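Local coordinates for 11S globulin seed storage protein (Amaranthus hypochondriacus, PDB 3QAC) that probably serves as a seed storage protein, a nutrient reservoir of the 11S globulin family whose subunits carry paired cupin domains, at residues S66-I74 / L163-L173; V299-L307 / P445-S453. One frame throughout, in Å; residues are numbered along the deposited sequence.

Interaction 1 (S66-I74 / L163-L173)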
loop_
_atom_site.group_PDB
_atom_site.type_symbol
_atom_site.label_atom_id
_atom_site.label_comp_id
_atom_site.label_asym_id
_atom_site.label_seq_id
_atom_site.Cartn_x
_atom_site.Cartn_y
_atom_site.Cartn_z
ATOM N N SER A 66 3.717 26.270 -3.576
ATOM C CA SER A 66 2.586 25.378 -3.701
ATOM C C SER A 66 2.906 24.050 -3.033
ATOM O O SER A 66 4.035 23.809 -2.587
ATOM C CB SER A 66 2.264 25.132 -5.170
ATOM O OG SER A 66 3.255 24.304 -5.762
ATOM N N PHE A 67 1.903 23.188 -2.971
ATOM C CA PHE A 67 2.128 21.804 -2.601
ATOM C C PHE A 67 1.209 20.913 -3.424
ATOM O O PHE A 67 0.253 21.378 -4.007
ATOM C CB PHE A 67 1.920 21.586 -1.102
ATOM C CG PHE A 67 0.634 22.172 -0.558
ATOM C CD1 PHE A 67 0.554 23.515 -0.207
ATOM C CD2 PHE A 67 -0.483 21.372 -0.369
ATOM C CE1 PHE A 67 -0.611 24.043 0.320
ATOM C CE2 PHE A 67 -1.659 21.898 0.155
ATOM C CZ PHE A 67 -1.719 23.232 0.503
ATOM N N THR A 68 1.521 19.625 -3.477
ATOM C CA THR A 68 0.667 18.669 -4.146
ATOM C C THR A 68 0.588 17.462 -3.247
ATOM O O THR A 68 1.534 17.169 -2.519
ATOM C CB THR A 68 1.189 18.296 -5.566
ATOM O OG1 THR A 68 0.414 17.215 -6.104
ATOM C CG2 THR A 68 2.659 17.903 -5.531
ATOM N N SER A 69 -0.552 16.787 -3.275
ATOM C CA SER A 69 -0.797 15.635 -2.428
ATOM C C SER A 69 0.103 14.464 -2.783
ATOM O O SER A 69 0.229 13.531 -2.001
ATOM C CB SER A 69 -2.255 15.194 -2.562
ATOM O OG SER A 69 -2.521 14.852 -3.909
ATOM N N ALA A 70 0.718 14.496 -3.962
ATOM C CA ALA A 70 1.659 13.434 -4.351
ATOM C C ALA A 70 3.129 13.823 -4.139
ATOM O O ALA A 70 3.485 14.990 -4.291
ATOM C CB ALA A 70 1.438 13.040 -5.795
ATOM N N PRO A 71 3.993 12.840 -3.810
ATOM C CA PRO A 71 5.430 13.098 -3.695
ATOM C C PRO A 71 5.981 13.353 -5.087
ATOM O O PRO A 71 5.407 12.872 -6.062
ATOM C CB PRO A 71 6.006 11.761 -3.188
ATOM C CG PRO A 71 4.854 10.855 -2.958
ATOM C CD PRO A 71 3.687 11.406 -3.712
ATOM N N GLU A 72 7.082 14.083 -5.180
ATOM C CA GLU A 72 7.658 14.394 -6.471
ATOM C C GLU A 72 9.123 14.091 -6.450
ATOM O O GLU A 72 9.779 14.236 -5.429
ATOM C CB GLU A 72 7.517 15.873 -6.787
ATOM C CG GLU A 72 6.119 16.410 -6.708
ATOM C CD GLU A 72 6.096 17.845 -7.111
ATOM O OE1 GLU A 72 6.940 18.604 -6.597
ATOM O OE2 GLU A 72 5.271 18.214 -7.969
ATOM N N LEU A 73 9.612 13.688 -7.604
ATOM C CA LEU A 73 11.006 13.472 -7.858
ATOM C C LEU A 73 11.347 14.503 -8.899
ATOM O O LEU A 73 10.747 14.527 -9.978
ATOM C CB LEU A 73 11.204 12.077 -8.429
ATOM C CG LEU A 73 12.364 11.287 -7.851
ATOM C CD1 LEU A 73 12.298 11.330 -6.332
ATOM C CD2 LEU A 73 12.302 9.862 -8.353
ATOM N N ILE A 74 12.303 15.360 -8.577
ATOM C CA ILE A 74 12.657 16.475 -9.433
ATOM C C ILE A 74 14.091 16.342 -9.946
ATOM O O ILE A 74 15.024 16.123 -9.181
ATOM C CB ILE A 74 12.527 17.778 -8.663
ATOM C CG1 ILE A 74 11.125 17.869 -8.042
ATOM C CG2 ILE A 74 12.809 18.943 -9.572
ATOM C CD1 ILE A 74 10.975 18.843 -6.914
ATOM N N LEU A 163 8.693 14.324 -11.936
ATOM C CA LEU A 163 7.769 13.209 -11.854
ATOM C C LEU A 163 6.862 13.398 -10.646
ATOM O O LEU A 163 7.338 13.627 -9.515
ATOM C CB LEU A 163 8.499 11.877 -11.747
ATOM C CG LEU A 163 7.489 10.743 -11.579
ATOM C CD1 LEU A 163 7.278 10.031 -12.896
ATOM C CD2 LEU A 163 7.943 9.765 -10.517
ATOM N N ILE A 164 5.557 13.309 -10.893
ATOM C CA ILE A 164 4.556 13.416 -9.839
ATOM C C ILE A 164 3.879 12.074 -9.671
ATOM O O ILE A 164 3.159 11.618 -10.559
ATOM C CB ILE A 164 3.486 14.458 -10.153
ATOM C CG1 ILE A 164 4.130 15.765 -10.628
ATOM C CG2 ILE A 164 2.602 14.687 -8.934
ATOM C CD1 ILE A 164 3.130 16.808 -11.013
ATOM N N ASP A 165 4.110 11.439 -8.527
ATOM C CA ASP A 165 3.730 10.049 -8.371
ATOM C C ASP A 165 2.350 9.942 -7.750
ATOM O O ASP A 165 2.209 9.645 -6.559
ATOM C CB ASP A 165 4.765 9.313 -7.531
ATOM C CG ASP A 165 4.381 7.890 -7.285
ATOM O OD1 ASP A 165 3.593 7.380 -8.109
ATOM O OD2 ASP A 165 4.849 7.291 -6.279
ATOM N N THR A 166 1.335 10.179 -8.578
ATOM C CA THR A 166 -0.036 10.290 -8.121
ATOM C C THR A 166 -0.499 8.977 -7.528
ATOM O O THR A 166 -1.353 8.964 -6.659
ATOM C CB THR A 166 -0.953 10.682 -9.281
ATOM O OG1 THR A 166 -0.604 9.899 -10.421
ATOM C CG2 THR A 166 -0.746 12.125 -9.650
ATOM N N ALA A 167 0.072 7.873 -7.990
ATOM C CA ALA A 167 -0.286 6.561 -7.460
ATOM C C ALA A 167 0.436 6.192 -6.148
ATOM O O ALA A 167 0.257 5.097 -5.628
ATOM C CB ALA A 167 -0.031 5.489 -8.507
ATOM N N ASN A 168 1.259 7.100 -5.628
ATOM C CA ASN A 168 1.952 6.862 -4.360
ATOM C C ASN A 168 0.939 6.656 -3.252
ATOM O O ASN A 168 -0.059 7.368 -3.192
ATOM C CB ASN A 168 2.848 8.059 -4.006
ATOM C CG ASN A 168 4.004 7.685 -3.052
ATOM O OD1 ASN A 168 3.873 7.743 -1.829
ATOM N ND2 ASN A 168 5.135 7.323 -3.625
ATOM N N HIS A 169 1.212 5.702 -2.368
ATOM C CA HIS A 169 0.447 5.534 -1.132
ATOM C C HIS A 169 0.272 6.863 -0.400
ATOM O O HIS A 169 -0.735 7.079 0.274
ATOM C CB HIS A 169 1.159 4.551 -0.196
ATOM C CG HIS A 169 2.289 5.166 0.581
ATOM N ND1 HIS A 169 3.555 5.342 0.052
ATOM C CD2 HIS A 169 2.337 5.655 1.846
ATOM C CE1 HIS A 169 4.335 5.907 0.961
ATOM N NE2 HIS A 169 3.620 6.113 2.055
ATOM N N ALA A 170 1.245 7.757 -0.541
ATOM C CA ALA A 170 1.165 9.055 0.132
ATOM C C ALA A 170 0.052 9.958 -0.415
ATOM O O ALA A 170 -0.477 10.792 0.307
ATOM C CB ALA A 170 2.510 9.771 0.090
ATOM N N ASN A 171 -0.278 9.811 -1.694
ATOM C CA ASN A 171 -1.377 10.570 -2.277
ATOM C C ASN A 171 -2.723 9.915 -1.976
ATOM O O ASN A 171 -3.019 8.838 -2.489
ATOM C CB ASN A 171 -1.224 10.723 -3.795
ATOM C CG ASN A 171 -2.461 11.388 -4.435
ATOM O OD1 ASN A 171 -3.088 12.255 -3.834
ATOM N ND2 ASN A 171 -2.820 10.953 -5.629
ATOM N N GLN A 172 -3.530 10.564 -1.144
ATOM C CA GLN A 172 -4.826 10.006 -0.785
ATOM C C GLN A 172 -6.000 10.709 -1.496
ATOM O O GLN A 172 -7.158 10.454 -1.196
ATOM C CB GLN A 172 -4.997 10.010 0.735
ATOM C CG GLN A 172 -3.880 9.238 1.474
ATOM C CD GLN A 172 -4.219 8.970 2.931
ATOM O OE1 GLN A 172 -3.472 8.315 3.661
ATOM N NE2 GLN A 172 -5.339 9.491 3.363
ATOM N N LEU A 173 -5.693 11.605 -2.425
ATOM C CA LEU A 173 -6.724 12.235 -3.246
ATOM C C LEU A 173 -6.874 11.419 -4.522
ATOM O O LEU A 173 -6.528 10.262 -4.541
ATOM C CB LEU A 173 -6.348 13.676 -3.565
ATOM C CG LEU A 173 -6.168 14.567 -2.330
ATOM C CD1 LEU A 173 -5.503 15.891 -2.692
ATOM C CD2 LEU A 173 -7.501 14.801 -1.653
#
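Asn171 OD1 is gripped by two donors that come from opposite faces of its amide plane: Ser69 OG, at 2.7 Å from Asn171 OD1, and the backbone N of Leu173, whose bond closes an Asx turn. Neither donor lies on a lone pair; both stand well above the carbonyl plane. The amide cannot swing freely, because Asn171 ND2 gives a nearly straight bond (173°) to Thr166 O in its own plane and another to Asp174 O, and CG, trans to the main-chain nitrogen (chi1 174°), carries the group back across the loop. With an alanine here, Ser69 OG and Leu173 N would probably lose their shared acceptor and Thr166 O one of its donors, so that the turn could shift.

Asn168 makes a second such brace. Its OD1 takes the N of Ala170 in another Asx turn, while Asn168 ND2 reaches Asp165 OD2 at 2.7 Å and also bonds Leu321 O. The amide crosses the Pro71 ring, with Asn168 CG 3.3 Å from Pro71 CG, and Ala170 CB meets the same ring carbon. Proline, lacking an N-H, suits the loop that leads into strand 72-78; Pro71 O receives Asp165 N at 3.1 Å in a bond straight at both ends.

From there the two segments pair as antiparallel strands, Leu73 N to Leu163 O and Leu163 N to Leu73 O (2.8 Å). Glu72 runs alongside Ile164, pointing the same way, and its OE2 ends in a salt bridge to Arg180. Ala70 CB, a single methyl, touches Ile164 CG2 at 3.7 Å and also lies near Asp165 O. Within this cupin domain the contact thus joins a strand pair to a loop stiffened by asparagine side chains, whose amides bond loop backbone atoms such as Ala170 N, Leu173 N and Thr166 O.

Interaction 2 (V299-L307 / P445-S453)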
loop_
_atom_site.group_PDB
_atom_site.type_symbol
_atom_site.label_atom_id
_atom_site.label_comp_id
_atom_site.label_asym_id
_atom_site.label_seq_id
_atom_site.Cartn_x
_atom_site.Cartn_y
_atom_site.Cartn_z
ATOM N N VAL A 299 27.887 2.429 -12.277
ATOM C CA VAL A 299 28.377 1.763 -13.450
ATOM C C VAL A 299 29.140 2.768 -14.275
ATOM O O VAL A 299 28.657 3.871 -14.530
ATOM C CB VAL A 299 27.218 1.182 -14.283
ATOM C CG1 VAL A 299 27.751 0.450 -15.495
ATOM C CG2 VAL A 299 26.358 0.247 -13.429
ATOM N N TYR A 300 30.362 2.402 -14.632
ATOM C CA TYR A 300 31.058 3.025 -15.737
ATOM C C TYR A 300 31.616 1.923 -16.627
ATOM O O TYR A 300 32.018 0.861 -16.152
ATOM C CB TYR A 300 32.190 3.942 -15.290
ATOM C CG TYR A 300 33.056 4.313 -16.474
ATOM C CD1 TYR A 300 34.403 3.970 -16.526
ATOM C CD2 TYR A 300 32.500 4.963 -17.572
ATOM C CE1 TYR A 300 35.186 4.298 -17.632
ATOM C CE2 TYR A 300 33.262 5.287 -18.679
ATOM C CZ TYR A 300 34.605 4.958 -18.707
ATOM O OH TYR A 300 35.348 5.292 -19.821
ATOM N N THR A 301 31.614 2.169 -17.928
ATOM C CA THR A 301 32.287 1.290 -18.867
ATOM C C THR A 301 33.010 2.181 -19.859
ATOM O O THR A 301 32.381 2.973 -20.558
ATOM C CB THR A 301 31.305 0.321 -19.587
ATOM O OG1 THR A 301 30.620 -0.476 -18.612
ATOM C CG2 THR A 301 32.060 -0.607 -20.532
ATOM N N PRO A 302 34.348 2.079 -19.883
ATOM C CA PRO A 302 35.258 2.798 -20.781
ATOM C C PRO A 302 34.662 3.063 -22.158
ATOM O O PRO A 302 34.441 2.126 -22.926
ATOM C CB PRO A 302 36.435 1.832 -20.897
ATOM C CG PRO A 302 36.501 1.196 -19.540
ATOM C CD PRO A 302 35.076 1.141 -19.010
ATOM N N GLU A 303 34.421 4.335 -22.463
ATOM C CA GLU A 303 33.875 4.730 -23.757
ATOM C C GLU A 303 32.561 4.020 -24.082
ATOM O O GLU A 303 32.265 3.709 -25.240
ATOM C CB GLU A 303 34.906 4.511 -24.862
ATOM C CG GLU A 303 36.049 5.523 -24.827
ATOM C CD GLU A 303 37.138 5.218 -25.845
ATOM O OE1 GLU A 303 37.480 4.023 -26.008
ATOM O OE2 GLU A 303 37.654 6.170 -26.475
ATOM N N ALA A 304 31.778 3.757 -23.041
ATOM C CA ALA A 304 30.411 3.283 -23.201
ATOM C C ALA A 304 29.510 4.301 -22.522
ATOM O O ALA A 304 28.582 4.829 -23.130
ATOM C CB ALA A 304 30.241 1.911 -22.588
ATOM N N GLY A 305 29.815 4.580 -21.257
ATOM C CA GLY A 305 29.158 5.624 -20.491
ATOM C C GLY A 305 29.001 5.278 -19.015
ATOM O O GLY A 305 29.757 4.479 -18.454
ATOM N N ARG A 306 28.001 5.871 -18.379
ATOM C CA ARG A 306 27.766 5.604 -16.973
ATOM C C ARG A 306 26.289 5.618 -16.568
ATOM O O ARG A 306 25.410 6.171 -17.261
ATOM C CB ARG A 306 28.557 6.579 -16.099
ATOM C CG ARG A 306 28.185 8.016 -16.305
ATOM C CD ARG A 306 28.673 8.853 -15.148
ATOM N NE ARG A 306 29.201 10.139 -15.594
ATOM C CZ ARG A 306 28.492 11.264 -15.674
ATOM N NH1 ARG A 306 29.078 12.382 -16.094
ATOM N NH2 ARG A 306 27.199 11.280 -15.340
ATOM N N LEU A 307 26.042 5.006 -15.419
ATOM C CA LEU A 307 24.723 4.911 -14.851
ATOM C C LEU A 307 24.880 5.304 -13.398
ATOM O O LEU A 307 25.798 4.851 -12.727
ATOM C CB LEU A 307 24.223 3.478 -14.991
ATOM C CG LEU A 307 22.770 3.174 -14.713
ATOM C CD1 LEU A 307 21.867 3.931 -15.712
ATOM C CD2 LEU A 307 22.575 1.681 -14.820
ATOM N N PRO A 445 31.805 -9.021 -22.073
ATOM C CA PRO A 445 32.463 -8.894 -20.767
ATOM C C PRO A 445 32.078 -7.625 -20.022
ATOM O O PRO A 445 32.294 -7.530 -18.813
ATOM C CB PRO A 445 33.939 -8.829 -21.146
ATOM C CG PRO A 445 33.917 -8.107 -22.456
ATOM C CD PRO A 445 32.712 -8.654 -23.175
ATOM N N GLU A 446 31.528 -6.648 -20.729
ATOM C CA GLU A 446 31.139 -5.409 -20.070
ATOM C C GLU A 446 29.939 -5.618 -19.157
ATOM O O GLU A 446 29.209 -6.594 -19.287
ATOM C CB GLU A 446 30.839 -4.309 -21.086
ATOM C CG GLU A 446 32.062 -3.822 -21.844
ATOM C CD GLU A 446 32.103 -4.355 -23.265
ATOM O OE1 GLU A 446 32.010 -5.588 -23.448
ATOM O OE2 GLU A 446 32.220 -3.530 -24.197
ATOM N N THR A 447 29.760 -4.688 -18.231
ATOM C CA THR A 447 28.637 -4.678 -17.310
ATOM C C THR A 447 27.630 -3.615 -17.736
ATOM O O THR A 447 27.904 -2.422 -17.618
ATOM C CB THR A 447 29.103 -4.343 -15.872
ATOM O OG1 THR A 447 29.768 -5.474 -15.306
ATOM C CG2 THR A 447 27.918 -3.996 -15.004
ATOM N N THR A 448 26.476 -4.053 -18.244
ATOM C CA THR A 448 25.306 -3.179 -18.413
ATOM C C THR A 448 25.428 -2.164 -19.540
ATOM O O THR A 448 24.505 -2.012 -20.338
ATOM C CB THR A 448 24.990 -2.405 -17.111
ATOM O OG1 THR A 448 24.617 -3.327 -16.084
ATOM C CG2 THR A 448 23.854 -1.410 -17.335
ATOM N N LEU A 449 26.547 -1.439 -19.567
ATOM C CA LEU A 449 26.839 -0.472 -20.620
ATOM C C LEU A 449 27.947 -0.998 -21.519
ATOM O O LEU A 449 28.994 -1.426 -21.033
ATOM C CB LEU A 449 27.261 0.854 -20.012
ATOM C CG LEU A 449 26.183 1.509 -19.159
ATOM C CD1 LEU A 449 26.675 2.830 -18.619
ATOM C CD2 LEU A 449 24.928 1.705 -19.984
ATOM N N PHE A 450 27.702 -0.972 -22.827
ATOM C CA PHE A 450 28.618 -1.531 -23.815
ATOM C C PHE A 450 29.010 -0.485 -24.830
ATOM O O PHE A 450 28.216 0.386 -25.175
ATOM C CB PHE A 450 27.946 -2.647 -24.609
ATOM C CG PHE A 450 27.364 -3.731 -23.769
ATOM C CD1 PHE A 450 26.395 -4.568 -24.293
ATOM C CD2 PHE A 450 27.783 -3.920 -22.460
ATOM C CE1 PHE A 450 25.857 -5.580 -23.528
ATOM C CE2 PHE A 450 27.244 -4.918 -21.679
ATOM C CZ PHE A 450 26.281 -5.755 -22.207
ATOM N N ARG A 451 30.228 -0.592 -25.338
ATOM C CA ARG A 451 30.606 0.190 -26.490
ATOM C C ARG A 451 30.152 -0.571 -27.724
ATOM O O ARG A 451 30.440 -1.761 -27.871
ATOM C CB ARG A 451 32.107 0.433 -26.521
ATOM C CG ARG A 451 32.488 1.479 -27.543
ATOM C CD ARG A 451 31.315 2.426 -27.786
ATOM N NE ARG A 451 31.484 3.174 -29.022
ATOM C CZ ARG A 451 32.203 4.288 -29.124
ATOM N NH1 ARG A 451 32.817 4.785 -28.055
ATOM N NH2 ARG A 451 32.308 4.904 -30.296
ATOM N N SER A 452 29.415 0.112 -28.593
ATOM C CA SER A 452 28.820 -0.523 -29.770
ATOM C C SER A 452 29.133 0.237 -31.060
ATOM O O SER A 452 29.670 1.349 -31.029
ATOM C CB SER A 452 27.300 -0.672 -29.601
ATOM O OG SER A 452 26.990 -1.633 -28.600
ATOM N N SER A 453 28.802 -0.382 -32.192
ATOM C CA SER A 453 29.018 0.238 -33.499
ATOM C C SER A 453 27.691 0.697 -34.124
ATOM O O SER A 453 26.704 -0.044 -34.123
ATOM C CB SER A 453 29.770 -0.716 -34.438
ATOM O OG SER A 453 31.131 -0.857 -34.049
HETATM O O HOH W 1 31.822 -2.820 -17.790
#
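Leu449 points its side chain into the hairpin formed by strands 299-301 and 305-310, and the other groups of the contact are arranged about it. With CG set opposite its own carbonyl carbon (chi1 -62°) and the chain extended beyond, Leu449 CD1 comes over the peptide link between Gly305 and Arg306, 3.3 Å from Arg306 N. Val299 slants across it, Val299 CG1 lying 4.1 Å from Leu449 CD1, while Leu307 CB touches the same methyl and Ala304 CB packs against Leu449 CB. Branched aliphatic side chains and a lone methyl suit this face; glycine suits position 305 because, at its backbone angles, a CB would be jammed against Ala304 O.

Thr301 meets Glu446 at about a right angle, Thr301 CG2 lying 3.5 Å from Glu446 CG. The carboxylate of Glu446 is turned to Arg444, so it is the aliphatic part of the glutamate that packs here. The threonine hydroxyl faces segment 445-453: Thr301 OG1 lies 3.1 Å from Leu449 O, and a water lies 2.8 Å from Thr301 OG1 and accepts a bond from Thr447 N. Leu307 CD2 and Thr448 CG2, from side chains that are likewise nearly perpendicular, meet more loosely.

At the hairpin turn, Arg451 bends at its second torsion (26°) and lays its alkyl chain beside Glu303 O. Arg451 NH1 then donates to Glu303 O at 3.1 Å, in the guanidinium plane and nearly straight (167°), as NE bonds Ser452 O. A classic bulge, with Ala304 and Gly305 both facing Thr301, shapes this end. The chain's C-terminal segment is therefore fastened to an outer hairpin of the second cupin domain by an aliphatic centre, together with the Arg451 bond to Glu303 O and a water that joins Thr301 OG1 to Thr447 N.

How the interactions relate
Interaction 1 and interaction 2 lie on opposite sides of the chain's centre, with centres 34 Å apart and nearest atoms about 13 Å apart, so they do not touch. They follow one another along the chain: 66-74 with 163-173 belongs to the first cupin range, whereas 299-307 lies in the second and 445-453 brings the C-terminal end back to it. Interaction 1 includes strand pairing within one sheet; interaction 2 sets the edge hairpin of one sheet against a strand of another. The first is buried, the second only partly. Each also borders another subunit: Phe67 stacks on Tyr340 of the second subunit, and Phe450 packs on Ser223 of the third.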